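Local coordinates for bifunctional protein PutA (PDB 5UR2), which probably oxidises proline to glutamate in two steps, joining a flavin-dependent proline dehydrogenase to an NAD+-dependent L-glutamate gamma-semialdehyde dehydrogenase in one chain, at residues 499-504 / 690-695; 541-546 / 632-637. All coordinates share one frame; numbering follows the deposited sequence.

Contact 1 (499-504 / 690-695); sequences IVINNK and VINFLP
Val500 and Phe693 face each other as an antiparallel hydrogen-bonded pair, the single bridge between strands 499-501 and 691-693. Val500 N donates to Phe693 O at 3.0 Å on a carbonyl lone pair, and Phe693 N returns a bond of 2.9 Å to Val500 O. The amide of Asn692 continues the register with a side chain. Asn692 CB lies 4.0 Å from Val500 O. CG is turned beside the residue's own backbone N (chi1 -56°). Beyond it, Asn692 OD1 takes the N-H of Asn502 N at 3.2 Å. This bond is almost straight (171° at the hydrogen) and arrives close to the line of the amide C=O bond. Asn692 OD1 also packs 3.8 Å from Ile501 CG2, the two side chains crossing at about a right angle. At the other branch of the tip, ND2 donates to the carbonyl oxygens of Gly689 and Val662, so both polar ends of this buried amide are held and its rotation is fixed. Strand 691-693 pairs in parallel with strand 661-665 of the Rossmann-type sheet of the aldehyde dehydrogenase part, and the bridge joins that sheet to the first strand, 495-501, of a beta hairpin whose two-residue loop is Asn502-Asn503. Both loop residues, in left-handed backbone conformation, form the type I' turn between Ile501 and Lys504. A water lies between Asn503 OD1 and Ile691 O, near enough to donate to either, though perhaps not to both at once. At the opposite end of the strand pair, Ile499 sets CG2 against Phe693 O at 3.3 Å and CG1 against Pro695 CG at 3.9 Å. Pro695 CD in turn lies above one face of the Phe693 ring, toward its rim. Met678 of helix 671-684 packs against both Val500 and Phe693.

Contact 2 (541-546 / 632-637); sequences AAQTAY and RGVTAV
The Tyr546 ring lies face-on to the backbone at Gly633. The glycine CA stands 3.6 Å from the ring centroid and only 13° off the ring normal, a CH-pi contact over the middle of the face. The CB of Tyr546 points toward 632-637, and chi1 of 176° puts CG anti to the backbone N. The hydroxyl reaches past Gly633, with Tyr546 OH 3.6 Å from Arg632 C, and hydrogen-bonds to Ser631 OG. Backbone angles that would press a CB onto the preceding carbonyl oxygen call for glycine at 633, and the CA, carrying no side chain, meets the ring through its hydrogens. Ala542, one turn before Tyr546 in the helix, meets both methyls of Val634: Ala542 CB is 3.7 Å from Val634 CG2 and 3.8 Å from Val634 CG1. Val634 CG2 also sits beside the backbone of the helix, 3.5 Å from Gln543 N. Gln543 crosses Val634 obliquely; its chain bends at chi2 (65°), which turns CD back, and Gln543 OE1 ends 3.3 Å from Val634 CG2. A water bridges the same two residues, giving a proton to Gln543 OE1 at 2.6 Å and accepting from Val634 N at 3.0 Å. The neighbouring N-H groups of Arg632 and Gly633 are both taken by Asn660 OD1, and the CB of Arg632 points away from the helix, its guanidinium salt-bridged to Glu966 and hydrogen-bonded to Thr712 O, while its side chain packs on Ile951 of the second subunit. Beyond Val634 the strand runs between parallel neighbours 661-665 and 711-717. Such a helix laid on a parallel sheet is the alpha/beta layering of the Rossmann-type dinucleotide-binding domain of aldehyde dehydrogenases.

From the N terminus the chain passes the proline dehydrogenase barrel before reaching 499-504, the first segment of contact 1. Helix 532-549 follows with 541-546, which contact 2 joins to 632-637, closing a loop of 85 residues. The chain then adds strand 661-665 and helix 671-684 before 690-695 returns to 499-504 and closes contact 1 round 185 residues, so contact 2 is nested inside it. The centres of the two contacts are about 12 Å apart; Ala541 packs on Ile501, Asn502 and Asn692, and Ala542 packs on Asn692. The hairpin of strands 495-501 and 504-506, helix 532-549 and strands 623-638 and 691-693 of one Rossmann-type sheet are thereby tied together.

Contact 1 (499-504 / 690-695)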
# COMPACT_ATOMS: atom_id res chain seq x y z
N ILE B 499 -11.81 -36.10 11.34
CA ILE B 499 -12.23 -35.04 10.44
C ILE B 499 -13.19 -34.12 11.17
O ILE B 499 -14.01 -34.57 11.99
CB ILE B 499 -12.89 -35.67 9.20
CG1 ILE B 499 -11.96 -36.69 8.56
CG2 ILE B 499 -13.27 -34.60 8.19
CD1 ILE B 499 -12.71 -37.84 7.90
N VAL B 500 -13.13 -32.81 10.88
CA VAL B 500 -14.03 -31.85 11.52
C VAL B 500 -14.67 -30.98 10.45
O VAL B 500 -13.99 -30.13 9.85
CB VAL B 500 -13.32 -30.98 12.56
CG1 VAL B 500 -14.35 -30.10 13.23
CG2 VAL B 500 -12.62 -31.86 13.57
N ILE B 501 -15.97 -31.13 10.26
CA ILE B 501 -16.74 -30.35 9.29
C ILE B 501 -17.93 -29.73 10.00
O ILE B 501 -18.70 -30.44 10.66
CB ILE B 501 -17.19 -31.22 8.10
CG1 ILE B 501 -15.98 -31.82 7.39
CG2 ILE B 501 -18.07 -30.43 7.14
CD1 ILE B 501 -16.34 -32.80 6.28
N ASN B 502 -18.13 -28.42 9.82
CA ASN B 502 -19.19 -27.70 10.52
C ASN B 502 -19.09 -27.92 12.03
O ASN B 502 -20.08 -28.12 12.71
CB ASN B 502 -20.59 -28.11 10.02
CG ASN B 502 -21.13 -27.19 8.93
OD1 ASN B 502 -20.77 -26.01 8.85
ND2 ASN B 502 -22.01 -27.72 8.12
N ASN B 503 -17.86 -27.91 12.54
CA ASN B 503 -17.55 -28.10 13.96
C ASN B 503 -18.05 -29.43 14.52
O ASN B 503 -18.21 -29.58 15.74
CB ASN B 503 -18.09 -26.93 14.82
CG ASN B 503 -17.28 -25.64 14.63
OD1 ASN B 503 -16.19 -25.67 14.05
ND2 ASN B 503 -17.80 -24.51 15.13
N LYS B 504 -18.29 -30.42 13.66
CA LYS B 504 -18.67 -31.77 14.08
C LYS B 504 -17.59 -32.77 13.66
O LYS B 504 -17.11 -32.73 12.52
CB LYS B 504 -20.04 -32.17 13.52
CG LYS B 504 -21.19 -31.32 14.07
CD LYS B 504 -22.43 -31.46 13.22
N VAL B 690 -16.81 -22.06 8.89
CA VAL B 690 -15.87 -21.03 8.42
C VAL B 690 -14.52 -21.66 8.12
O VAL B 690 -13.90 -21.36 7.09
CB VAL B 690 -15.77 -19.89 9.45
CG1 VAL B 690 -14.68 -18.87 9.06
CG2 VAL B 690 -17.14 -19.18 9.59
N ILE B 691 -14.08 -22.58 8.98
CA ILE B 691 -12.84 -23.32 8.78
C ILE B 691 -13.16 -24.81 8.94
O ILE B 691 -13.79 -25.20 9.93
CB ILE B 691 -11.75 -22.87 9.77
CG1 ILE B 691 -11.36 -21.41 9.47
CG2 ILE B 691 -10.52 -23.75 9.69
CD1 ILE B 691 -10.63 -20.71 10.58
N ASN B 692 -12.79 -25.62 7.95
CA ASN B 692 -13.05 -27.05 8.00
C ASN B 692 -11.75 -27.83 7.91
O ASN B 692 -10.83 -27.46 7.18
CB ASN B 692 -14.01 -27.47 6.88
CG ASN B 692 -15.32 -26.69 6.93
OD1 ASN B 692 -16.26 -27.09 7.61
ND2 ASN B 692 -15.34 -25.54 6.26
N PHE B 693 -11.69 -28.93 8.66
CA PHE B 693 -10.49 -29.72 8.87
C PHE B 693 -10.63 -31.04 8.12
O PHE B 693 -11.41 -31.91 8.53
CB PHE B 693 -10.28 -29.96 10.36
CG PHE B 693 -9.04 -30.74 10.69
CD1 PHE B 693 -7.78 -30.21 10.44
CD2 PHE B 693 -9.13 -31.97 11.31
CE1 PHE B 693 -6.63 -30.91 10.79
CE2 PHE B 693 -7.99 -32.68 11.67
CZ PHE B 693 -6.74 -32.16 11.41
N LEU B 694 -9.85 -31.20 7.05
CA LEU B 694 -10.02 -32.29 6.09
C LEU B 694 -8.72 -33.07 5.93
O LEU B 694 -8.06 -32.98 4.89
CB LEU B 694 -10.49 -31.74 4.74
CG LEU B 694 -10.89 -32.81 3.70
CD1 LEU B 694 -12.22 -33.45 4.06
CD2 LEU B 694 -10.95 -32.22 2.31
N PRO B 695 -8.34 -33.87 6.93
CA PRO B 695 -7.16 -34.72 6.77
C PRO B 695 -7.38 -35.79 5.70
O PRO B 695 -8.51 -36.21 5.42
CB PRO B 695 -6.98 -35.34 8.16
CG PRO B 695 -8.34 -35.31 8.76
CD PRO B 695 -9.00 -34.08 8.23
O HOH W 1 -16.26 -25.89 11.03

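Contact 2 (541-546 / 632-637)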
# COMPACT_ATOMS: atom_id res chain seq x y z
N ALA B 541 -20.06 -27.17 3.31
CA ALA B 541 -20.11 -26.45 4.58
C ALA B 541 -19.40 -25.09 4.49
O ALA B 541 -19.90 -24.08 5.02
CB ALA B 541 -19.48 -27.29 5.69
N ALA B 542 -18.27 -25.03 3.79
CA ALA B 542 -17.53 -23.78 3.62
C ALA B 542 -18.30 -22.78 2.76
O ALA B 542 -18.35 -21.58 3.07
CB ALA B 542 -16.17 -24.06 2.98
N GLN B 543 -18.92 -23.26 1.68
CA GLN B 543 -19.68 -22.38 0.81
C GLN B 543 -20.91 -21.82 1.52
O GLN B 543 -21.18 -20.62 1.45
CB GLN B 543 -20.06 -23.13 -0.47
CG GLN B 543 -20.81 -22.29 -1.50
CD GLN B 543 -19.97 -21.14 -2.06
OE1 GLN B 543 -18.74 -21.21 -2.10
NE2 GLN B 543 -20.64 -20.07 -2.48
N THR B 544 -21.63 -22.67 2.26
CA THR B 544 -22.78 -22.17 3.03
C THR B 544 -22.32 -21.13 4.04
O THR B 544 -22.93 -20.06 4.17
CB THR B 544 -23.48 -23.33 3.73
OG1 THR B 544 -24.08 -24.18 2.76
CG2 THR B 544 -24.56 -22.83 4.69
N ALA B 545 -21.24 -21.44 4.77
CA ALA B 545 -20.74 -20.51 5.77
C ALA B 545 -20.28 -19.19 5.14
O ALA B 545 -20.49 -18.13 5.73
CB ALA B 545 -19.60 -21.16 6.55
N TYR B 546 -19.72 -19.24 3.93
CA TYR B 546 -19.21 -18.01 3.32
C TYR B 546 -20.30 -16.96 3.16
O TYR B 546 -20.01 -15.76 3.27
CB TYR B 546 -18.56 -18.34 1.98
CG TYR B 546 -18.08 -17.12 1.24
CD1 TYR B 546 -17.03 -16.35 1.72
CD2 TYR B 546 -18.70 -16.72 0.06
CE1 TYR B 546 -16.61 -15.21 1.07
CE2 TYR B 546 -18.28 -15.59 -0.62
CZ TYR B 546 -17.23 -14.84 -0.11
OH TYR B 546 -16.81 -13.71 -0.77
N ARG B 632 -13.05 -13.32 -1.53
CA ARG B 632 -13.22 -14.08 -2.78
C ARG B 632 -14.15 -15.29 -2.68
O ARG B 632 -14.93 -15.53 -3.60
CB ARG B 632 -11.85 -14.55 -3.32
CG ARG B 632 -10.83 -13.45 -3.53
CD ARG B 632 -9.62 -13.89 -4.40
NE ARG B 632 -9.95 -13.90 -5.83
CZ ARG B 632 -10.00 -14.98 -6.60
NH1 ARG B 632 -9.73 -16.17 -6.09
NH2 ARG B 632 -10.32 -14.87 -7.89
N GLY B 633 -14.09 -16.07 -1.61
CA GLY B 633 -14.94 -17.26 -1.51
C GLY B 633 -14.25 -18.36 -0.73
O GLY B 633 -13.44 -18.09 0.15
N VAL B 634 -14.55 -19.61 -1.08
CA VAL B 634 -13.97 -20.75 -0.38
C VAL B 634 -12.51 -20.88 -0.77
O VAL B 634 -12.16 -20.89 -1.96
CB VAL B 634 -14.74 -22.04 -0.68
CG1 VAL B 634 -14.02 -23.23 -0.07
CG2 VAL B 634 -16.19 -21.98 -0.12
N THR B 635 -11.63 -20.99 0.23
CA THR B 635 -10.20 -21.10 0.01
C THR B 635 -9.72 -22.50 0.38
O THR B 635 -9.94 -22.94 1.51
CB THR B 635 -9.45 -20.05 0.83
OG1 THR B 635 -9.82 -18.76 0.35
CG2 THR B 635 -7.93 -20.23 0.71
N ALA B 636 -9.06 -23.16 -0.56
CA ALA B 636 -8.44 -24.46 -0.31
C ALA B 636 -7.02 -24.23 0.20
O ALA B 636 -6.24 -23.54 -0.46
CB ALA B 636 -8.44 -25.31 -1.57
N VAL B 637 -6.70 -24.79 1.36
CA VAL B 637 -5.40 -24.64 1.99
C VAL B 637 -4.72 -26.01 2.03
O VAL B 637 -5.20 -26.95 2.68
CB VAL B 637 -5.53 -24.05 3.40
CG1 VAL B 637 -4.20 -24.13 4.15
CG2 VAL B 637 -6.01 -22.59 3.30
O HOH W 2 -16.65 -19.99 -3.17